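Local atomic coordinates of enolase from the environmental genome shotgun sequencing of the Sargasso Sea (PDB entry 2QGY), a protein that is of unknown function but belongs to the enolase superfamily and probably carries out magnesium-dependent chemistry on a carboxylate substrate. Residues A[170-175]-A[199-204]. Numbering follows the deposited sequence.
With MG (magnesium ion), chain C.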
ATOM      1  N   ILE A 170     -14.881 -14.139 -17.219  1.00 16.08           N
ATOM      2  CA  ILE A 170     -13.717 -14.669 -17.922  1.00 18.25           C
ATOM      3  C   ILE A 170     -12.621 -13.623 -18.133  1.00 17.84           C
ATOM      4  O   ILE A 170     -12.844 -12.412 -17.923  1.00 18.25           O
ATOM      5  CB  ILE A 170     -14.129 -15.254 -19.299  1.00 18.11           C
ATOM      6  CG1 ILE A 170     -14.796 -14.159 -20.137  1.00 20.68           C
ATOM      7  CG2 ILE A 170     -15.095 -16.461 -19.110  1.00 19.20           C
ATOM      8  CD1 ILE A 170     -14.953 -14.492 -21.601  1.00 20.20           C
ATOM      9  N   TYR A 171     -11.440 -14.088 -18.526  1.00 18.11           N
ATOM     10  CA  TYR A 171     -10.292 -13.234 -18.771  1.00 19.13           C
ATOM     11  C   TYR A 171      -9.914 -13.369 -20.248  1.00 21.09           C
ATOM     12  O   TYR A 171      -9.124 -14.244 -20.613  1.00 20.98           O
ATOM     13  CB  TYR A 171      -9.115 -13.634 -17.867  1.00 19.15           C
ATOM     14  CG  TYR A 171      -9.322 -13.316 -16.392  1.00 19.53           C
ATOM     15  CD1 TYR A 171      -8.577 -12.315 -15.762  1.00 21.30           C
ATOM     16  CD2 TYR A 171     -10.240 -14.028 -15.642  1.00 20.50           C
ATOM     17  CE1 TYR A 171      -8.774 -12.025 -14.379  1.00 20.46           C
ATOM     18  CE2 TYR A 171     -10.443 -13.740 -14.282  1.00 20.51           C
ATOM     19  CZ  TYR A 171      -9.713 -12.731 -13.683  1.00 20.43           C
ATOM     20  OH  TYR A 171      -9.906 -12.472 -12.328  1.00 22.45           O
ATOM     21  N   PRO A 172     -10.508 -12.515 -21.106  1.00 21.95           N
ATOM     22  CA  PRO A 172     -10.492 -12.716 -22.560  1.00 23.07           C
ATOM     23  C   PRO A 172      -9.295 -12.098 -23.282  1.00 24.27           C
ATOM     24  O   PRO A 172      -9.186 -12.260 -24.497  1.00 25.73           O
ATOM     25  CB  PRO A 172     -11.793 -12.036 -22.992  1.00 22.80           C
ATOM     26  CG  PRO A 172     -11.873 -10.842 -22.064  1.00 23.01           C
ATOM     27  CD  PRO A 172     -11.301 -11.325 -20.737  1.00 21.60           C
ATOM     28  N   MET A 173      -8.386 -11.418 -22.581  1.00 24.80           N
ATOM     29  CA  MET A 173      -7.239 -10.825 -23.305  1.00 26.22           C
ATOM     30  C   MET A 173      -6.172 -11.876 -23.578  1.00 27.61           C
ATOM     31  O   MET A 173      -5.350 -12.192 -22.710  1.00 26.72           O
ATOM     32  CB  MET A 173      -6.642  -9.610 -22.580  1.00 25.71           C
ATOM     33  CG  MET A 173      -7.640  -8.459 -22.396  1.00 26.00           C
ATOM     34  SD  MET A 173      -8.433  -7.732 -23.890  1.00 23.19           S
ATOM     35  CE  MET A 173      -7.316  -6.413 -24.295  1.00 29.13           C
ATOM     36  N   LEU A 174      -6.197 -12.395 -24.802  1.00 29.12           N
ATOM     37  CA  LEU A 174      -5.306 -13.489 -25.203  1.00 31.04           C
ATOM     38  C   LEU A 174      -4.267 -12.989 -26.205  1.00 32.99           C
ATOM     39  O   LEU A 174      -4.034 -11.774 -26.312  1.00 32.80           O
ATOM     40  CB  LEU A 174      -6.127 -14.652 -25.771  1.00 30.46           C
ATOM     41  CG  LEU A 174      -7.355 -15.102 -24.951  1.00 30.30           C
ATOM     42  CD1 LEU A 174      -8.121 -16.194 -25.665  1.00 28.51           C
ATOM     43  CD2 LEU A 174      -6.987 -15.571 -23.532  1.00 31.31           C
ATOM     44  N   ASP A 175      -3.660 -13.913 -26.954  1.00 34.82           N
ATOM     45  CA  ASP A 175      -2.496 -13.563 -27.781  1.00 37.07           C
ATOM     46  C   ASP A 175      -2.702 -12.395 -28.732  1.00 37.00           C
ATOM     47  O   ASP A 175      -1.785 -11.600 -28.941  1.00 37.85           O
ATOM     48  CB  ASP A 175      -1.985 -14.781 -28.563  1.00 37.69           C
ATOM     49  CG  ASP A 175      -1.002 -15.606 -27.764  1.00 41.30           C
ATOM     50  OD1 ASP A 175      -0.837 -15.315 -26.550  1.00 43.51           O
ATOM     51  OD2 ASP A 175      -0.399 -16.543 -28.350  1.00 44.34           O
ATOM     52  N   LEU A 199     -16.239  -9.564 -18.070  1.00 18.10           N
ATOM     53  CA  LEU A 199     -14.954  -9.650 -18.716  1.00 17.86           C
ATOM     54  C   LEU A 199     -13.943  -8.928 -17.845  1.00 18.49           C
ATOM     55  O   LEU A 199     -14.081  -7.739 -17.579  1.00 18.54           O
ATOM     56  CB  LEU A 199     -14.992  -9.019 -20.135  1.00 19.32           C
ATOM     57  CG  LEU A 199     -16.024  -9.538 -21.173  1.00 19.33           C
ATOM     58  CD1 LEU A 199     -15.859  -8.827 -22.535  1.00 21.34           C
ATOM     59  CD2 LEU A 199     -15.950 -11.054 -21.353  1.00 21.33           C
ATOM     60  N   ASP A 200     -12.936  -9.663 -17.404  1.00 17.36           N
ATOM     61  CA  ASP A 200     -11.878  -9.077 -16.624  1.00 17.71           C
ATOM     62  C   ASP A 200     -10.684  -8.883 -17.519  1.00 17.65           C
ATOM     63  O   ASP A 200     -10.027  -9.833 -17.913  1.00 17.67           O
ATOM     64  CB  ASP A 200     -11.541  -9.955 -15.399  1.00 17.42           C
ATOM     65  CG  ASP A 200     -10.647  -9.232 -14.400  1.00 18.08           C
ATOM     66  OD1 ASP A 200      -9.863  -8.363 -14.818  1.00 18.07           O
ATOM     67  OD2 ASP A 200     -10.739  -9.544 -13.184  1.00 19.76           O
ATOM     68  N   LEU A 201     -10.422  -7.630 -17.885  1.00 17.99           N
ATOM     69  CA  LEU A 201      -9.267  -7.320 -18.745  1.00 18.32           C
ATOM     70  C   LEU A 201      -7.915  -7.317 -18.035  1.00 18.65           C
ATOM     71  O   LEU A 201      -6.879  -7.367 -18.699  1.00 19.80           O
ATOM     72  CB  LEU A 201      -9.451  -5.990 -19.474  1.00 18.61           C
ATOM     73  CG  LEU A 201     -10.758  -5.834 -20.260  1.00 20.18           C
ATOM     74  CD1 LEU A 201     -10.663  -4.646 -21.262  1.00 21.28           C
ATOM     75  CD2 LEU A 201     -11.171  -7.123 -20.936  1.00 21.11           C
ATOM     76  N   ALA A 202      -7.924  -7.250 -16.706  1.00 18.47           N
ATOM     77  CA  ALA A 202      -6.707  -7.450 -15.914  1.00 19.14           C
ATOM     78  C   ALA A 202      -5.585  -6.427 -16.240  1.00 19.37           C
ATOM     79  O   ALA A 202      -4.403  -6.769 -16.262  1.00 19.55           O
ATOM     80  CB  ALA A 202      -6.200  -8.902 -16.078  1.00 19.94           C
ATOM     81  N   VAL A 203      -5.994  -5.186 -16.525  1.00 18.94           N
ATOM     82  CA  VAL A 203      -5.093  -4.052 -16.756  1.00 19.78           C
ATOM     83  C   VAL A 203      -4.107  -4.348 -17.907  1.00 20.78           C
ATOM     84  O   VAL A 203      -2.917  -4.545 -17.665  1.00 19.83           O
ATOM     85  CB  VAL A 203      -4.345  -3.618 -15.471  1.00 19.52           C
ATOM     86  CG1 VAL A 203      -3.588  -2.306 -15.694  1.00 20.83           C
ATOM     87  CG2 VAL A 203      -5.318  -3.462 -14.292  1.00 19.88           C
ATOM     88  N   PRO A 204      -4.622  -4.388 -19.157  1.00 22.69           N
ATOM     89  CA  PRO A 204      -3.775  -4.607 -20.319  1.00 23.90           C
ATOM     90  C   PRO A 204      -2.742  -3.490 -20.442  1.00 25.56           C
ATOM     91  O   PRO A 204      -3.041  -2.320 -20.233  1.00 25.20           O
ATOM     92  CB  PRO A 204      -4.768  -4.564 -21.484  1.00 24.73           C
ATOM     93  CG  PRO A 204      -6.061  -4.977 -20.858  1.00 22.83           C
ATOM     94  CD  PRO A 204      -6.033  -4.246 -19.559  1.00 22.91           C
TER
HETATM   95 MG    MG C 701     -10.329  -8.629 -11.451  1.00 19.91          MG
HETATM   96  O   HOH W   1     -11.035 -10.475 -10.644  1.00 22.09           O
HETATM   97  O   HOH W   2      -8.134 -10.800 -19.738  1.00 21.68           O
HETATM   98  O   HOH W   3      -9.173  -7.299 -12.525  1.00 26.78           O
HETATM   99  O   HOH W   4      -8.563  -9.569 -11.227  1.00 22.42           O
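Tyr-171 and Asp-200 lie side by side at the C-terminal ends of neighbouring parallel strands, 168-170 and 197-200, of the enolase-superfamily TIM barrel, where the magnesium ion is bound. The carboxylate stacks on the phenol ring with the two planes 21° apart, and Asp-200 CB makes a CH-pi contact over the ring face, 3.7 Å from the Tyr-171 centroid. With Asp-200 CG anti to its backbone N (chi1 -168°), the carboxylate carbon comes to 3.4 Å from Tyr-171 CE1. Asp-200 OD2 binds magnesium at 2.0 Å, a ligand role shared with Glu-226 and Glu-252. Metal-bound waters extend the grip: one donates to Asp-200 OD1, while another hydrogen-bonds to Tyr-171 OH at 2.8 Å, which makes the tyrosine a second-shell residue of the metal. Trp-143 meets the Tyr-171 ring edge-to-face. Across the segments, Asp-200 N donates a nearly straight bond to Ile-170 O (2.8 Å), and Ile-170 also bonds to the backbone of Met-198. Away from the metal, Ile-170 CG1 and CD1 pack alongside Leu-199 CD2, on the barrel side covered by helices 177-191 and 207-217. Pro-172 CG touches Leu-199 CB and Leu-201 CD2, both on one side of it, and the Met-173 chain, bent at chi2 and chi3, brings CE against Pro-204 CG. Where the backbones part, a water bridges them, accepting from Met-173 N at 2.9 Å and donating to Asp-200 O at 2.8 Å.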